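PDB 3E59: pyoverdine biosynthesis protein PvcA from Pseudomonas aeruginosa, which converts the amino group of L-tyrosine into an isonitrile, taking the carbon from C2 of ribulose 5-phosphate, in the biosynthesis of paerucumarin. Local coordinates for residues A52-A66 and L244-I256. Residues are numbered along the deposited sequence; the frame is centred on the assembly and turned at random.
Sequences AFIEAGEPIEFVLPA and LADQFPRAIRLSI. With PO4 (phosphate ion), chain E.
Strands 60-64 and 252-255 run side by side as parallel neighbours in a five-stranded parallel sheet, 60-64 its central strand, with Phe62 opposite Ile252 and Val63 opposite Arg253. Three backbone bonds join them: Ile252 N to Glu61 O, Val63 N to Ile252 O (2.9 Å) and Leu254 N to Val63 O. On one face the Phe62 ring lies alongside Ile252, Phe62 CD2 3.5 Å from Ile252 CB, and the Leu254 methyls pack against the same phenyl. On the other, Val63 splits its branches: CG1 meets CD1 of Leu244, while CG2 touches both Ala251 CB and CD2 of the Phe248 ring.

Before the strands, Arg250 turns end-on to Glu58 in a salt bridge, its chain bent at chi3 (-61°). Arg250 NH1 and NH2 both reach OE1 of Glu58, the shorter bond being from NH2, at 2.7 Å; the carboxylate stands 77° to the guanidinium plane. Phe53 CE1 lies over one face of that guanidinium, and the ring's edge reaches Arg250 O, 3.3 Å from Phe53 CE2.

Past the strands, Pro65 CG sits over one face of the Arg253 guanidinium, 3.5 Å from NH1. NH1 also bonds Leu254 O and, almost straight (172°), phosphate O3; NH2 takes O4, and Ser255 OG gives phosphate O3 a 2.6 Å bond. His257, Gln259 and Lys265 complete this anion site at the strand's C-terminal end; the ion probably came from the crystallisation liquor.

Strand 108-112 pairs with the far edge of 60-64, helix 11-20 packs on Ile60 and Phe62, and helix 35-55 lies against Ile252.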
# COMPACT_ATOMS: atom_id res chain seq x y z
N ALA A 52 -15.39 18.43 3.22
CA ALA A 52 -16.59 17.81 3.80
C ALA A 52 -16.41 17.52 5.30
O ALA A 52 -17.29 17.82 6.10
CB ALA A 52 -16.95 16.55 3.05
N PHE A 53 -15.27 16.93 5.66
CA PHE A 53 -14.95 16.68 7.07
C PHE A 53 -14.81 17.98 7.87
O PHE A 53 -15.34 18.09 8.98
CB PHE A 53 -13.69 15.81 7.21
CG PHE A 53 -13.88 14.39 6.71
CD1 PHE A 53 -14.57 13.45 7.46
CD2 PHE A 53 -13.35 14.00 5.47
CE1 PHE A 53 -14.76 12.14 7.00
CE2 PHE A 53 -13.53 12.69 5.00
CZ PHE A 53 -14.23 11.76 5.76
N ILE A 54 -14.09 18.94 7.30
CA ILE A 54 -13.78 20.21 7.97
C ILE A 54 -15.04 21.05 8.25
O ILE A 54 -15.17 21.62 9.34
CB ILE A 54 -12.70 21.03 7.20
CG1 ILE A 54 -11.39 20.23 7.10
CG2 ILE A 54 -12.43 22.39 7.89
CD1 ILE A 54 -10.31 20.88 6.29
N GLU A 55 -15.95 21.07 7.29
CA GLU A 55 -17.23 21.78 7.43
C GLU A 55 -18.08 21.19 8.54
O GLU A 55 -18.82 21.91 9.21
CB GLU A 55 -17.99 21.81 6.10
CG GLU A 55 -17.54 22.95 5.17
CD GLU A 55 -17.81 22.69 3.68
OE1 GLU A 55 -18.28 21.58 3.31
OE2 GLU A 55 -17.52 23.62 2.87
N ALA A 56 -17.96 19.88 8.75
CA ALA A 56 -18.70 19.19 9.80
C ALA A 56 -17.98 19.16 11.15
O ALA A 56 -18.47 18.56 12.11
CB ALA A 56 -19.07 17.78 9.35
N GLY A 57 -16.81 19.81 11.22
CA GLY A 57 -15.98 19.79 12.43
C GLY A 57 -15.59 18.39 12.87
O GLY A 57 -15.38 18.14 14.05
N GLU A 58 -15.51 17.47 11.91
CA GLU A 58 -15.19 16.07 12.18
C GLU A 58 -13.72 15.82 11.85
O GLU A 58 -13.14 16.53 11.03
CB GLU A 58 -16.05 15.14 11.34
CG GLU A 58 -17.52 15.09 11.69
CD GLU A 58 -18.37 14.56 10.54
OE1 GLU A 58 -17.83 14.41 9.41
OE2 GLU A 58 -19.57 14.30 10.75
N PRO A 59 -13.11 14.80 12.48
CA PRO A 59 -11.73 14.46 12.09
C PRO A 59 -11.70 13.96 10.64
O PRO A 59 -12.66 13.32 10.18
CB PRO A 59 -11.32 13.36 13.08
CG PRO A 59 -12.35 13.41 14.19
CD PRO A 59 -13.61 13.92 13.55
N ILE A 60 -10.62 14.26 9.93
CA ILE A 60 -10.50 13.82 8.54
C ILE A 60 -10.14 12.33 8.48
O ILE A 60 -9.12 11.90 9.04
CB ILE A 60 -9.46 14.68 7.77
CG1 ILE A 60 -9.78 16.17 7.93
CG2 ILE A 60 -9.41 14.28 6.27
CD1 ILE A 60 -8.57 17.06 7.70
N GLU A 61 -10.98 11.54 7.83
CA GLU A 61 -10.74 10.10 7.65
C GLU A 61 -9.99 9.83 6.35
O GLU A 61 -10.34 10.36 5.27
CB GLU A 61 -12.06 9.30 7.66
CG GLU A 61 -12.88 9.41 8.95
CD GLU A 61 -14.30 8.83 8.80
OE1 GLU A 61 -14.46 7.73 8.23
OE2 GLU A 61 -15.27 9.48 9.28
N PHE A 62 -8.94 9.01 6.48
CA PHE A 62 -8.19 8.42 5.37
C PHE A 62 -8.33 6.90 5.42
O PHE A 62 -8.26 6.29 6.49
CB PHE A 62 -6.69 8.81 5.43
CG PHE A 62 -6.44 10.29 5.38
CD1 PHE A 62 -6.39 11.05 6.55
CD2 PHE A 62 -6.26 10.94 4.16
CE1 PHE A 62 -6.18 12.44 6.51
CE2 PHE A 62 -6.05 12.31 4.10
CZ PHE A 62 -6.02 13.07 5.28
N VAL A 63 -8.52 6.31 4.24
CA VAL A 63 -8.50 4.86 4.05
C VAL A 63 -7.28 4.51 3.22
O VAL A 63 -7.02 5.15 2.20
CB VAL A 63 -9.80 4.38 3.39
CG1 VAL A 63 -9.63 3.02 2.71
CG2 VAL A 63 -10.92 4.33 4.44
N LEU A 64 -6.52 3.51 3.66
CA LEU A 64 -5.31 3.06 2.97
C LEU A 64 -5.23 1.54 2.84
O LEU A 64 -4.91 0.85 3.81
CB LEU A 64 -4.08 3.57 3.74
CG LEU A 64 -2.68 3.12 3.25
CD1 LEU A 64 -2.49 3.39 1.76
CD2 LEU A 64 -1.57 3.77 4.07
N PRO A 65 -5.52 0.99 1.63
CA PRO A 65 -5.30 -0.43 1.41
C PRO A 65 -3.80 -0.69 1.26
O PRO A 65 -3.16 -0.20 0.30
CB PRO A 65 -6.04 -0.70 0.08
CG PRO A 65 -6.86 0.52 -0.17
CD PRO A 65 -6.08 1.63 0.43
N ALA A 66 -3.24 -1.45 2.21
CA ALA A 66 -1.78 -1.62 2.31
C ALA A 66 -1.41 -2.62 3.41
O ALA A 66 -2.28 -3.09 4.14
CB ALA A 66 -1.11 -0.28 2.59
N LEU A 244 -14.62 -1.15 0.43
CA LEU A 244 -14.28 -0.04 1.32
C LEU A 244 -14.95 1.29 0.96
O LEU A 244 -15.13 2.15 1.83
CB LEU A 244 -12.76 0.15 1.37
CG LEU A 244 -11.90 -0.97 1.93
CD1 LEU A 244 -10.42 -0.75 1.56
CD2 LEU A 244 -12.10 -1.09 3.44
N ALA A 245 -15.29 1.49 -0.32
CA ALA A 245 -16.02 2.71 -0.71
C ALA A 245 -17.43 2.72 -0.12
O ALA A 245 -17.99 3.78 0.17
CB ALA A 245 -16.05 2.88 -2.23
N ASP A 246 -18.01 1.54 0.07
CA ASP A 246 -19.31 1.43 0.74
C ASP A 246 -19.18 1.43 2.26
O ASP A 246 -20.07 1.93 2.96
CB ASP A 246 -20.05 0.18 0.28
CG ASP A 246 -20.73 0.36 -1.07
OD1 ASP A 246 -20.76 1.50 -1.58
OD2 ASP A 246 -21.24 -0.64 -1.62
N GLN A 247 -18.08 0.88 2.78
CA GLN A 247 -17.85 0.90 4.23
C GLN A 247 -17.59 2.33 4.69
O GLN A 247 -18.14 2.75 5.70
CB GLN A 247 -16.70 -0.01 4.63
CG GLN A 247 -16.93 -1.50 4.39
CD GLN A 247 -17.95 -2.11 5.32
OE1 GLN A 247 -18.88 -2.80 4.89
NE2 GLN A 247 -17.80 -1.84 6.61
N PHE A 248 -16.74 3.05 3.94
CA PHE A 248 -16.26 4.39 4.30
C PHE A 248 -16.39 5.34 3.12
O PHE A 248 -15.38 5.74 2.53
CB PHE A 248 -14.77 4.36 4.72
CG PHE A 248 -14.44 3.31 5.74
CD1 PHE A 248 -14.93 3.39 7.05
CD2 PHE A 248 -13.62 2.23 5.40
CE1 PHE A 248 -14.63 2.41 7.99
CE2 PHE A 248 -13.31 1.24 6.33
CZ PHE A 248 -13.82 1.33 7.63
N PRO A 249 -17.63 5.73 2.76
CA PRO A 249 -17.86 6.52 1.53
C PRO A 249 -17.08 7.85 1.44
O PRO A 249 -16.55 8.18 0.37
CB PRO A 249 -19.37 6.78 1.56
CG PRO A 249 -19.93 5.68 2.42
CD PRO A 249 -18.90 5.50 3.49
N ARG A 250 -16.98 8.58 2.54
CA ARG A 250 -16.43 9.93 2.50
C ARG A 250 -14.91 9.99 2.67
O ARG A 250 -14.28 10.96 2.26
CB ARG A 250 -17.11 10.82 3.55
CG ARG A 250 -18.65 10.85 3.46
CD ARG A 250 -19.20 11.92 4.41
NE ARG A 250 -18.85 11.63 5.80
CZ ARG A 250 -18.56 12.54 6.73
NH1 ARG A 250 -18.55 13.84 6.43
NH2 ARG A 250 -18.25 12.14 7.95
N ALA A 251 -14.34 8.96 3.28
CA ALA A 251 -12.91 8.94 3.59
C ALA A 251 -12.08 9.30 2.36
O ALA A 251 -12.42 8.92 1.22
CB ALA A 251 -12.49 7.58 4.12
N ILE A 252 -11.00 10.04 2.61
CA ILE A 252 -10.01 10.33 1.58
C ILE A 252 -9.30 9.02 1.30
O ILE A 252 -8.81 8.36 2.22
CB ILE A 252 -8.99 11.43 2.03
CG1 ILE A 252 -9.69 12.66 2.65
CG2 ILE A 252 -8.05 11.82 0.87
CD1 ILE A 252 -10.82 13.23 1.84
N ARG A 253 -9.27 8.65 0.03
CA ARG A 253 -8.74 7.37 -0.40
C ARG A 253 -7.23 7.44 -0.73
O ARG A 253 -6.83 7.95 -1.79
CB ARG A 253 -9.58 6.88 -1.59
CG ARG A 253 -9.18 5.53 -2.18
CD ARG A 253 -9.28 4.34 -1.19
NE ARG A 253 -9.43 3.10 -1.96
CZ ARG A 253 -8.43 2.52 -2.61
NH1 ARG A 253 -7.21 3.03 -2.54
NH2 ARG A 253 -8.64 1.43 -3.33
N LEU A 254 -6.40 6.93 0.18
CA LEU A 254 -4.97 6.83 -0.08
C LEU A 254 -4.65 5.51 -0.76
O LEU A 254 -5.48 4.60 -0.79
CB LEU A 254 -4.15 6.98 1.20
CG LEU A 254 -4.33 8.23 2.08
CD1 LEU A 254 -3.56 8.02 3.36
CD2 LEU A 254 -3.89 9.53 1.38
N SER A 255 -3.44 5.42 -1.31
CA SER A 255 -3.00 4.24 -2.05
C SER A 255 -1.49 4.14 -1.92
O SER A 255 -0.83 5.13 -1.59
CB SER A 255 -3.39 4.38 -3.53
OG SER A 255 -3.13 3.19 -4.26
N ILE A 256 -0.95 2.95 -2.14
CA ILE A 256 0.50 2.76 -2.22
C ILE A 256 0.96 2.52 -3.65
O ILE A 256 2.12 2.13 -3.88
CB ILE A 256 1.05 1.67 -1.21
CG1 ILE A 256 0.19 0.40 -1.18
CG2 ILE A 256 1.12 2.25 0.17
CD1 ILE A 256 0.38 -0.50 -2.38
P PO4 E . -5.48 0.45 -5.17
O1 PO4 E . -4.75 0.79 -6.45
O2 PO4 E . -5.10 -0.97 -4.78
O3 PO4 E . -5.07 1.46 -4.08
O4 PO4 E . -6.97 0.47 -5.40
O HOH W 1 -3.11 0.75 -2.03